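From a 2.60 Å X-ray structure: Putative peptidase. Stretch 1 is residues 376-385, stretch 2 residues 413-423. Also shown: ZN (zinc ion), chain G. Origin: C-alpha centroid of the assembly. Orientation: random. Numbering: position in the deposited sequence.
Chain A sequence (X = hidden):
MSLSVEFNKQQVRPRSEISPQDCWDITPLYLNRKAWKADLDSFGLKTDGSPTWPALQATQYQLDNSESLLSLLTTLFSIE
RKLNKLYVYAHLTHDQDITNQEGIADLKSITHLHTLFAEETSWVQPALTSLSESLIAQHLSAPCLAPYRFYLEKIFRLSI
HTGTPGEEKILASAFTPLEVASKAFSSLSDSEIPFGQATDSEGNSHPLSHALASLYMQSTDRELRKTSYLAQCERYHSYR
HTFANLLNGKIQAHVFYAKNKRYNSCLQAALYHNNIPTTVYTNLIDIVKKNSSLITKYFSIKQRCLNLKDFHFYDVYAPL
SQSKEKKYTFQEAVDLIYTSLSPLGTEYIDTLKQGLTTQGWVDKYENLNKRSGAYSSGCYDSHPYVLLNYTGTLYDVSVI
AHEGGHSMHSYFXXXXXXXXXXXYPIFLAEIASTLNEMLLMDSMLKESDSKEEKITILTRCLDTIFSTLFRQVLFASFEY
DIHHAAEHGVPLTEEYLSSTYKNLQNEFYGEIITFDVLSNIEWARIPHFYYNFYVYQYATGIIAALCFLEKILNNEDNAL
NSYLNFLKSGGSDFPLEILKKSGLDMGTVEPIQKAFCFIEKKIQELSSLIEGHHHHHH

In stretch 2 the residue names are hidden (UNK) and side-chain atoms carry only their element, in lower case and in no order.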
# COMPACT_ATOMS: atom_id res chain seq x y z
N SER A 376 -5.58 10.37 3.05
CA SER A 376 -6.69 10.30 3.98
C SER A 376 -6.14 10.01 5.35
O SER A 376 -5.21 9.23 5.50
CB SER A 376 -7.61 9.14 3.63
OG SER A 376 -7.63 8.99 2.23
N SER A 377 -6.72 10.62 6.36
CA SER A 377 -6.26 10.41 7.70
C SER A 377 -7.45 10.65 8.61
O SER A 377 -8.56 10.82 8.14
CB SER A 377 -5.08 11.36 8.02
OG SER A 377 -4.63 11.21 9.35
N GLY A 378 -7.20 10.67 9.91
CA GLY A 378 -8.27 10.84 10.88
C GLY A 378 -7.98 9.80 11.92
O GLY A 378 -6.98 9.09 11.84
N CYS A 379 -8.83 9.70 12.93
CA CYS A 379 -8.66 8.61 13.89
C CYS A 379 -10.03 8.19 14.30
O CYS A 379 -11.03 8.67 13.74
CB CYS A 379 -7.87 9.07 15.12
SG CYS A 379 -8.65 10.50 15.90
N TYR A 380 -10.07 7.31 15.30
CA TYR A 380 -11.31 6.70 15.74
C TYR A 380 -12.37 7.74 16.03
O TYR A 380 -13.54 7.56 15.69
CB TYR A 380 -11.08 5.80 16.95
CG TYR A 380 -12.23 4.89 17.26
CD1 TYR A 380 -12.45 3.73 16.51
CD2 TYR A 380 -13.11 5.19 18.31
CE1 TYR A 380 -13.52 2.89 16.79
CE2 TYR A 380 -14.19 4.36 18.60
CZ TYR A 380 -14.38 3.20 17.84
OH TYR A 380 -15.45 2.38 18.14
N ASP A 381 -11.95 8.86 16.59
CA ASP A 381 -12.89 9.88 17.05
C ASP A 381 -13.33 10.95 16.03
O ASP A 381 -14.34 11.62 16.22
CB ASP A 381 -12.38 10.49 18.36
CG ASP A 381 -12.38 9.48 19.50
OD1 ASP A 381 -13.48 8.95 19.81
OD2 ASP A 381 -11.30 9.18 20.06
N SER A 382 -12.59 11.07 14.93
CA SER A 382 -12.87 12.08 13.92
C SER A 382 -13.60 11.50 12.71
O SER A 382 -13.66 10.29 12.54
CB SER A 382 -11.55 12.67 13.44
OG SER A 382 -10.60 11.65 13.13
N HIS A 383 -14.13 12.36 11.86
CA HIS A 383 -14.51 11.88 10.55
C HIS A 383 -13.20 11.78 9.77
O HIS A 383 -12.16 12.16 10.31
CB HIS A 383 -15.57 12.76 9.86
CG HIS A 383 -15.41 14.22 10.10
ND1 HIS A 383 -16.29 14.95 10.87
CD2 HIS A 383 -14.48 15.10 9.66
CE1 HIS A 383 -15.91 16.21 10.91
NE2 HIS A 383 -14.81 16.33 10.18
N PRO A 384 -13.23 11.21 8.55
CA PRO A 384 -11.98 11.11 7.81
C PRO A 384 -11.57 12.49 7.29
O PRO A 384 -12.42 13.37 7.10
CB PRO A 384 -12.32 10.17 6.65
CG PRO A 384 -13.79 10.24 6.50
CD PRO A 384 -14.37 10.63 7.82
N TYR A 385 -10.29 12.71 7.09
CA TYR A 385 -9.84 13.99 6.63
C TYR A 385 -9.04 13.72 5.40
O TYR A 385 -8.17 12.84 5.37
CB TYR A 385 -9.00 14.68 7.71
CG TYR A 385 -9.84 15.33 8.79
CD1 TYR A 385 -10.67 16.41 8.48
CD2 TYR A 385 -9.80 14.88 10.12
CE1 TYR A 385 -11.45 17.04 9.46
CE2 TYR A 385 -10.58 15.50 11.11
CZ TYR A 385 -11.40 16.58 10.77
OH TYR A 385 -12.19 17.23 11.69
N UNK A 413 -15.53 1.56 8.97
CA UNK A 413 -14.91 0.73 10.00
C UNK A 413 -14.99 1.33 11.39
O UNK A 413 -15.18 0.60 12.36
c UNK A 413 -13.45 0.44 9.66
o UNK A 413 -13.37 -0.52 8.63
N UNK A 414 -14.83 2.65 11.47
CA UNK A 414 -14.87 3.34 12.77
C UNK A 414 -16.27 3.34 13.35
O UNK A 414 -16.45 3.16 14.55
n UNK A 414 -11.18 8.18 10.44
c UNK A 414 -10.51 7.11 10.85
c UNK A 414 -14.40 4.78 12.62
c UNK A 414 -12.90 4.90 12.53
c UNK A 414 -12.51 6.21 11.94
n UNK A 414 -11.11 6.18 11.57
n UNK A 414 -9.22 6.96 10.57
N UNK A 415 -17.25 3.55 12.47
CA UNK A 415 -18.65 3.52 12.81
C UNK A 415 -19.13 2.12 13.29
O UNK A 415 -20.09 2.02 14.03
c UNK A 415 -22.56 5.42 10.28
c UNK A 415 -19.46 3.96 11.59
c UNK A 415 -21.14 5.66 10.85
n UNK A 415 -22.61 4.34 9.22
c UNK A 415 -20.78 4.59 11.90
N UNK A 416 -18.47 1.05 12.88
CA UNK A 416 -18.96 -0.27 13.27
C UNK A 416 -18.01 -1.11 14.13
O UNK A 416 -18.39 -2.17 14.56
n UNK A 416 -20.58 0.33 10.31
c UNK A 416 -21.81 0.63 9.91
c UNK A 416 -19.42 -1.09 12.05
c UNK A 416 -21.97 -0.74 11.62
n UNK A 416 -22.67 -0.01 10.69
c UNK A 416 -20.65 -0.55 11.37
N UNK A 417 -16.79 -0.65 14.40
CA UNK A 417 -15.88 -1.49 15.19
C UNK A 417 -15.44 -0.84 16.49
O UNK A 417 -15.41 0.38 16.61
c UNK A 417 -14.63 -1.86 14.38
c UNK A 417 -15.45 -3.93 13.30
n UNK A 417 -16.29 -4.38 12.39
c UNK A 417 -14.94 -2.52 13.09
o UNK A 417 -15.06 -4.61 14.25
N UNK A 418 -15.05 -1.66 17.46
CA UNK A 418 -14.49 -0.95 18.59
C UNK A 418 -13.07 -0.48 18.24
O UNK A 418 -12.52 -0.84 17.17
c UNK A 418 -15.01 -3.13 17.62
c UNK A 418 -14.50 -2.01 19.70
c UNK A 418 -14.40 -3.31 18.99
N UNK A 419 -12.49 0.34 19.11
CA UNK A 419 -11.26 1.06 18.81
C UNK A 419 -10.17 0.11 18.40
O UNK A 419 -9.48 0.33 17.42
c UNK A 419 -10.82 1.89 20.02
c UNK A 419 -8.40 1.76 20.61
c UNK A 419 -6.79 3.33 19.73
c UNK A 419 -9.11 3.49 19.14
c UNK A 419 -7.09 2.23 20.52
c UNK A 419 -7.80 3.97 19.04
c UNK A 419 -9.42 2.39 19.92
N UNK A 420 -10.02 -0.97 19.15
CA UNK A 420 -8.88 -1.84 18.91
C UNK A 420 -9.06 -2.75 17.68
O UNK A 420 -8.15 -3.49 17.33
c UNK A 420 -11.73 -4.15 21.31
n UNK A 420 -10.90 -3.14 21.15
c UNK A 420 -8.62 -2.68 20.16
n UNK A 420 -11.18 -5.24 20.80
c UNK A 420 -9.95 -4.91 20.29
c UNK A 420 -9.76 -3.59 20.51
N UNK A 421 -10.23 -2.71 17.03
CA UNK A 421 -10.48 -3.61 15.92
C UNK A 421 -10.70 -2.80 14.67
O UNK A 421 -10.86 -3.36 13.60
c UNK A 421 -11.44 -5.77 16.89
o UNK A 421 -10.30 -5.99 17.35
o UNK A 421 -12.38 -6.59 17.00
c UNK A 421 -11.73 -4.46 16.17
N UNK A 422 -10.69 -1.49 14.80
CA UNK A 422 -11.14 -0.61 13.70
C UNK A 422 -10.16 -0.40 12.55
O UNK A 422 -10.56 -0.11 11.43
c UNK A 422 -11.55 0.72 14.26
N UNK A 423 -8.87 -0.51 12.82
CA UNK A 423 -7.89 -0.25 11.79
C UNK A 423 -7.69 -1.51 10.96
O UNK A 423 -7.23 -2.52 11.48
c UNK A 423 -5.48 0.43 11.39
c UNK A 423 -6.55 0.16 12.43
c UNK A 423 -5.97 1.43 10.33
o UNK A 423 -6.25 1.06 9.18
n UNK A 423 -6.13 2.69 10.74
ZN ZN G . -24.25 -1.01 9.68

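Position 413 carries two side-chain atoms, one carbon and then one oxygen. It lies on the helix and does not reach stretch 1. A CB bearing a single oxygen, with no further branch, is serine: S413. Its hydroxyl is hydrogen-bonded elsewhere in the structure.

Position 414 has seven side-chain atoms. Three carbons lead to a nitrogen, then to a carbon holding two more nitrogens. Its end lies among the carbonyl oxygens of G378 and C379. That planar end is a guanidinium, so the residue is arginine, R414. Its CA to CB bond points sideways, but the extended chain carries the guanidinium into the loop of stretch 1. R414 NH2 lies 3.3 Å from G378 O. R414 NE lies 3.3 Å from C379 O, at a poor angle for a hydrogen bond, because that oxygen sits over one face of the group. S377 O and P384 CA lie at its edge.

Position 415 shows four carbons in a row ending in nitrogen. Its CA-to-CB bond points away from stretch 1, and it makes no contact there. It is exposed. This is lysine, K415.

Position 416 has one carbon and then a five-membered ring of three carbons and two nitrogens. It makes no contact with stretch 1. One ring nitrogen is 2.1 Å from ZN. The ring is an imidazole: H416, bound to the zinc through NE2.

Position 417 has three carbons, the third carrying one oxygen and one nitrogen. Its backbone O meets Y380 OH. The side chain is a carboxamide on a two-carbon stem, hence glutamine, Q417. The end of the side chain leads away from stretch 1. The backbone makes the main contact: Y380 OH donates a hydrogen bond to Q417 O at 2.5 Å.

Position 418 has three carbons that close a ring onto the backbone nitrogen. Its CA lies near Y380 OH. This is proline, P418. Its CA-to-CB bond points away, but P418 CA is 3.5 Å from Y380 OH.

Position 419 has one carbon and then a ring of six carbons, with no oxygen on it. The ring meets Y380 CB near its own plane. It is phenylalanine, F419. F419 CD1 is 3.7 Å from Y380 CB.

Position 420 again has one carbon and a five-membered ring with two nitrogens. Its CA-to-CB bond points away from stretch 1, and it makes no contact there. This is histidine, H420.

Position 421 has two carbons, the second carrying two oxygens. It does not touch stretch 1. The short carboxylate is aspartate, D421.

Position 422 has a single carbon, directed toward stretch 1. It meets the edge of the Y380 ring. It is alanine, A422. A422 CB is 3.9 Å from Y380 CD1.

Position 423 has three carbons, the third with one oxygen and one nitrogen. It makes no contact with stretch 1. It is glutamine, Q423, and is exposed.

The contact works through two long side chains. Y380 reaches into stretch 2, where its hydroxyl is held by Q417 O. F419 CA covers one face of its ring, 3.8 Å from the Y380 ring centroid, and the F419 ring turns its edge to that face. R414 reaches the other way, among backbone carbonyls. G378 leaves room there: a CB would lie 2.9 Å from R414 NH1.

Stretch 2 (413-423) SRKHQPFHDAQ
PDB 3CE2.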